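PDB 1VQV: thiamine-monophosphate kinase from Aquifex aeolicus, which catalyses the ATP-dependent phosphorylation of thiamine monophosphate to thiamine diphosphate, the active form of vitamin B1, and works as a homodimer. Local coordinates for residues P57-V69 with R99-C113. Residues are numbered along the deposited sequence; the frame is centred on the assembly and turned at random.
Sequences PEAVGWKAISVNV and RFYIGVKRACEFYKC
Trp62 lays one face of its indole over the methyl of Ala107, whose CB stands 4.1 Å from the centroid of the six-membered ring, a CH-pi contact. The two helices pack side by side on the sheet of the PurM-like N-terminal domain; the axes of segments 57-69 and 99-111 cross at -42° and approach to 6.3 Å. Such closeness illustrates glycine-mediated helix packing: Gly61 CA lies 3.3 Å from Phe100 O and Gly103 CA 3.3 Å from Glu58 O, CA-H...O contacts where any CB would clash. Next to Gly61, the indole, with CG anti to the backbone N (chi1 172°), reaches among Gly103, Ala107, Phe110 and Tyr111 as a knob into a hole, while NE1 donates a hydrogen bond to Pro188 O. Replacing the indole with an alanine would probably open a gap over Ala107 and leave Pro188 O without this donor. Ile65 is the next knob, its CB 3.5 Å from Ala107 CB, and it also touches Ile84 of strand 77-88. Near the start of both segments, Arg99 NH1 and Glu58 OE2 form a salt bridge whose hydrogen bond is weak (125° at the hydrogen). Tyr111 carries Val69 CG1 over one ring face and, at the edge of the ring, near its plane, Ser66 OG shares a hydrogen bond with Tyr111 OH, 2.5 Å apart.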
# COMPACT_ATOMS: atom_id res chain seq x y z
N PRO B 57 14.60 14.52 -5.86
CA PRO B 57 13.27 14.00 -5.49
C PRO B 57 12.43 13.53 -6.69
O PRO B 57 11.71 12.54 -6.62
CB PRO B 57 12.63 15.19 -4.77
CG PRO B 57 13.83 15.92 -4.19
CD PRO B 57 14.83 15.86 -5.28
N GLU B 58 12.52 14.27 -7.79
CA GLU B 58 11.79 13.99 -9.02
C GLU B 58 12.03 12.59 -9.59
O GLU B 58 11.12 11.95 -10.10
CB GLU B 58 12.15 15.04 -10.06
CG GLU B 58 11.66 16.44 -9.72
CD GLU B 58 12.80 17.40 -9.39
OE1 GLU B 58 13.69 17.01 -8.59
OE2 GLU B 58 12.78 18.53 -9.93
N ALA B 59 13.27 12.12 -9.49
CA ALA B 59 13.62 10.81 -9.99
C ALA B 59 13.06 9.75 -9.03
O ALA B 59 12.64 8.68 -9.47
CB ALA B 59 15.13 10.68 -10.12
N VAL B 60 13.06 10.05 -7.73
CA VAL B 60 12.53 9.12 -6.72
C VAL B 60 11.02 8.99 -6.93
O VAL B 60 10.46 7.90 -6.78
CB VAL B 60 12.82 9.61 -5.25
CG1 VAL B 60 12.18 8.66 -4.24
CG2 VAL B 60 14.32 9.66 -4.99
N GLY B 61 10.38 10.10 -7.28
CA GLY B 61 8.95 10.10 -7.54
C GLY B 61 8.63 9.28 -8.77
O GLY B 61 7.62 8.60 -8.82
N TRP B 62 9.48 9.37 -9.78
CA TRP B 62 9.29 8.61 -11.01
C TRP B 62 9.50 7.13 -10.70
O TRP B 62 8.68 6.29 -11.03
CB TRP B 62 10.27 9.10 -12.09
CG TRP B 62 10.29 8.27 -13.36
CD1 TRP B 62 10.93 7.07 -13.55
CD2 TRP B 62 9.59 8.54 -14.58
NE1 TRP B 62 10.67 6.58 -14.80
CE2 TRP B 62 9.85 7.46 -15.46
CE3 TRP B 62 8.76 9.58 -15.02
CZ2 TRP B 62 9.31 7.39 -16.75
CZ3 TRP B 62 8.23 9.52 -16.30
CH2 TRP B 62 8.51 8.42 -17.15
N LYS B 63 10.59 6.81 -10.02
CA LYS B 63 10.88 5.43 -9.67
C LYS B 63 9.75 4.79 -8.86
O LYS B 63 9.41 3.64 -9.09
CB LYS B 63 12.19 5.37 -8.89
CG LYS B 63 12.77 3.99 -8.76
CD LYS B 63 14.24 4.07 -8.45
CE LYS B 63 14.85 2.69 -8.28
NZ LYS B 63 16.30 2.75 -7.98
N ALA B 64 9.16 5.53 -7.93
CA ALA B 64 8.08 4.98 -7.10
C ALA B 64 6.97 4.37 -7.96
O ALA B 64 6.42 3.32 -7.62
CB ALA B 64 7.52 6.05 -6.19
N ILE B 65 6.65 5.03 -9.06
CA ILE B 65 5.63 4.55 -9.97
C ILE B 65 6.18 3.47 -10.92
O ILE B 65 5.54 2.47 -11.18
CB ILE B 65 5.05 5.71 -10.79
CG1 ILE B 65 4.25 6.63 -9.87
CG2 ILE B 65 4.20 5.17 -11.95
CD1 ILE B 65 3.05 5.99 -9.22
N SER B 66 7.40 3.68 -11.41
CA SER B 66 8.01 2.74 -12.33
C SER B 66 8.26 1.34 -11.79
O SER B 66 8.12 0.37 -12.53
CB SER B 66 9.31 3.31 -12.90
OG SER B 66 9.04 4.24 -13.93
N VAL B 67 8.65 1.21 -10.53
CA VAL B 67 8.91 -0.12 -10.01
C VAL B 67 7.62 -0.94 -10.03
O VAL B 67 7.61 -2.09 -10.46
CB VAL B 67 9.48 -0.08 -8.58
CG1 VAL B 67 9.68 -1.49 -8.06
CG2 VAL B 67 10.81 0.66 -8.58
N ASN B 68 6.52 -0.35 -9.58
CA ASN B 68 5.26 -1.07 -9.57
C ASN B 68 4.76 -1.41 -10.95
O ASN B 68 4.15 -2.45 -11.15
CB ASN B 68 4.19 -0.28 -8.83
CG ASN B 68 4.26 -0.49 -7.36
OD1 ASN B 68 4.59 -1.58 -6.91
ND2 ASN B 68 3.94 0.53 -6.59
N VAL B 69 5.01 -0.52 -11.90
CA VAL B 69 4.58 -0.73 -13.28
C VAL B 69 5.34 -1.90 -13.92
O VAL B 69 4.78 -2.66 -14.70
CB VAL B 69 4.79 0.57 -14.12
CG1 VAL B 69 4.45 0.31 -15.57
CG2 VAL B 69 3.93 1.70 -13.58
N ARG B 99 8.52 18.17 -5.61
CA ARG B 99 9.31 17.63 -6.70
C ARG B 99 9.09 16.14 -6.82
O ARG B 99 9.17 15.57 -7.91
CB ARG B 99 10.78 17.96 -6.50
CG ARG B 99 11.08 19.41 -6.83
CD ARG B 99 12.49 19.83 -6.44
NE ARG B 99 12.69 21.25 -6.71
CZ ARG B 99 13.38 21.74 -7.74
NH1 ARG B 99 13.95 20.92 -8.60
NH2 ARG B 99 13.48 23.06 -7.91
N PHE B 100 8.79 15.50 -5.70
CA PHE B 100 8.54 14.07 -5.68
C PHE B 100 7.28 13.79 -6.50
O PHE B 100 7.27 12.90 -7.36
CB PHE B 100 8.32 13.58 -4.24
CG PHE B 100 7.75 12.20 -4.16
CD1 PHE B 100 8.57 11.09 -4.26
CD2 PHE B 100 6.38 12.02 -4.07
CE1 PHE B 100 8.03 9.81 -4.29
CE2 PHE B 100 5.83 10.74 -4.10
CZ PHE B 100 6.66 9.64 -4.20
N TYR B 101 6.23 14.55 -6.23
CA TYR B 101 4.97 14.37 -6.94
C TYR B 101 4.97 14.80 -8.40
O TYR B 101 4.10 14.40 -9.18
CB TYR B 101 3.84 15.05 -6.16
CG TYR B 101 3.37 14.20 -5.00
CD1 TYR B 101 2.71 13.00 -5.24
CD2 TYR B 101 3.62 14.57 -3.68
CE1 TYR B 101 2.31 12.19 -4.20
CE2 TYR B 101 3.23 13.77 -2.63
CZ TYR B 101 2.57 12.57 -2.88
OH TYR B 101 2.14 11.78 -1.83
N ILE B 102 5.97 15.61 -8.77
CA ILE B 102 6.17 16.08 -10.13
C ILE B 102 6.60 14.85 -10.90
O ILE B 102 6.05 14.53 -11.95
CB ILE B 102 7.31 17.15 -10.21
CG1 ILE B 102 6.82 18.48 -9.62
CG2 ILE B 102 7.78 17.33 -11.65
CD1 ILE B 102 7.88 19.59 -9.62
N GLY B 103 7.60 14.16 -10.35
CA GLY B 103 8.10 12.96 -10.97
C GLY B 103 7.03 11.88 -11.06
O GLY B 103 7.01 11.10 -12.01
N VAL B 104 6.15 11.83 -10.07
CA VAL B 104 5.07 10.86 -10.04
C VAL B 104 4.08 11.18 -11.15
O VAL B 104 3.64 10.30 -11.87
CB VAL B 104 4.33 10.88 -8.66
CG1 VAL B 104 2.94 10.25 -8.77
CG2 VAL B 104 5.13 10.11 -7.62
N LYS B 105 3.75 12.46 -11.29
CA LYS B 105 2.80 12.89 -12.32
C LYS B 105 3.33 12.51 -13.70
O LYS B 105 2.58 12.04 -14.56
CB LYS B 105 2.60 14.41 -12.25
CG LYS B 105 1.47 14.92 -13.13
CD LYS B 105 1.66 16.39 -13.47
CE LYS B 105 0.56 16.92 -14.38
NZ LYS B 105 0.87 18.29 -14.91
N ARG B 106 4.63 12.72 -13.90
CA ARG B 106 5.28 12.42 -15.16
C ARG B 106 5.28 10.92 -15.48
O ARG B 106 5.17 10.54 -16.64
CB ARG B 106 6.72 12.95 -15.14
CG ARG B 106 6.83 14.47 -15.24
CD ARG B 106 8.27 14.93 -15.06
NE ARG B 106 8.40 16.38 -15.24
CZ ARG B 106 9.48 17.09 -14.91
NH1 ARG B 106 10.54 16.48 -14.38
NH2 ARG B 106 9.49 18.40 -15.10
N ALA B 107 5.39 10.08 -14.45
CA ALA B 107 5.39 8.64 -14.65
C ALA B 107 3.99 8.16 -15.02
O ALA B 107 3.82 7.27 -15.87
CB ALA B 107 5.87 7.95 -13.40
N CYS B 108 2.99 8.75 -14.37
CA CYS B 108 1.60 8.41 -14.62
C CYS B 108 1.21 8.85 -16.02
O CYS B 108 0.55 8.11 -16.75
CB CYS B 108 0.70 9.07 -13.58
SG CYS B 108 0.82 8.37 -11.92
N GLU B 109 1.63 10.06 -16.41
CA GLU B 109 1.32 10.57 -17.74
C GLU B 109 1.89 9.62 -18.77
O GLU B 109 1.26 9.31 -19.78
CB GLU B 109 1.92 11.95 -17.96
CG GLU B 109 1.40 12.98 -17.00
CD GLU B 109 1.99 14.37 -17.21
OE1 GLU B 109 3.21 14.47 -17.51
OE2 GLU B 109 1.24 15.35 -17.07
N PHE B 110 3.10 9.16 -18.51
CA PHE B 110 3.79 8.26 -19.41
C PHE B 110 3.12 6.90 -19.53
O PHE B 110 2.72 6.50 -20.61
CB PHE B 110 5.24 8.07 -18.96
CG PHE B 110 6.08 7.34 -19.96
CD1 PHE B 110 6.49 7.97 -21.13
CD2 PHE B 110 6.40 6.00 -19.77
CE1 PHE B 110 7.20 7.28 -22.09
CE2 PHE B 110 7.11 5.30 -20.73
CZ PHE B 110 7.51 5.95 -21.89
N TYR B 111 3.03 6.19 -18.40
CA TYR B 111 2.44 4.86 -18.37
C TYR B 111 0.92 4.82 -18.53
O TYR B 111 0.34 3.76 -18.76
CB TYR B 111 2.83 4.16 -17.08
CG TYR B 111 4.32 4.07 -16.89
CD1 TYR B 111 5.13 3.46 -17.85
CD2 TYR B 111 4.93 4.59 -15.75
CE1 TYR B 111 6.49 3.37 -17.67
CE2 TYR B 111 6.30 4.50 -15.56
CZ TYR B 111 7.08 3.89 -16.52
OH TYR B 111 8.44 3.78 -16.33
N LYS B 112 0.29 5.98 -18.39
CA LYS B 112 -1.15 6.09 -18.54
C LYS B 112 -1.93 5.44 -17.41
O LYS B 112 -2.89 4.68 -17.64
CB LYS B 112 -1.59 5.49 -19.88
CG LYS B 112 -0.95 6.16 -21.06
CD LYS B 112 -1.18 5.37 -22.32
CE LYS B 112 -0.50 6.03 -23.51
NZ LYS B 112 -0.66 5.22 -24.75
N CYS B 113 -1.51 5.72 -16.18
CA CYS B 113 -2.15 5.21 -14.99
C CYS B 113 -2.37 6.45 -14.14
O CYS B 113 -2.03 7.56 -14.56
CB CYS B 113 -1.25 4.22 -14.26
SG CYS B 113 0.26 4.94 -13.59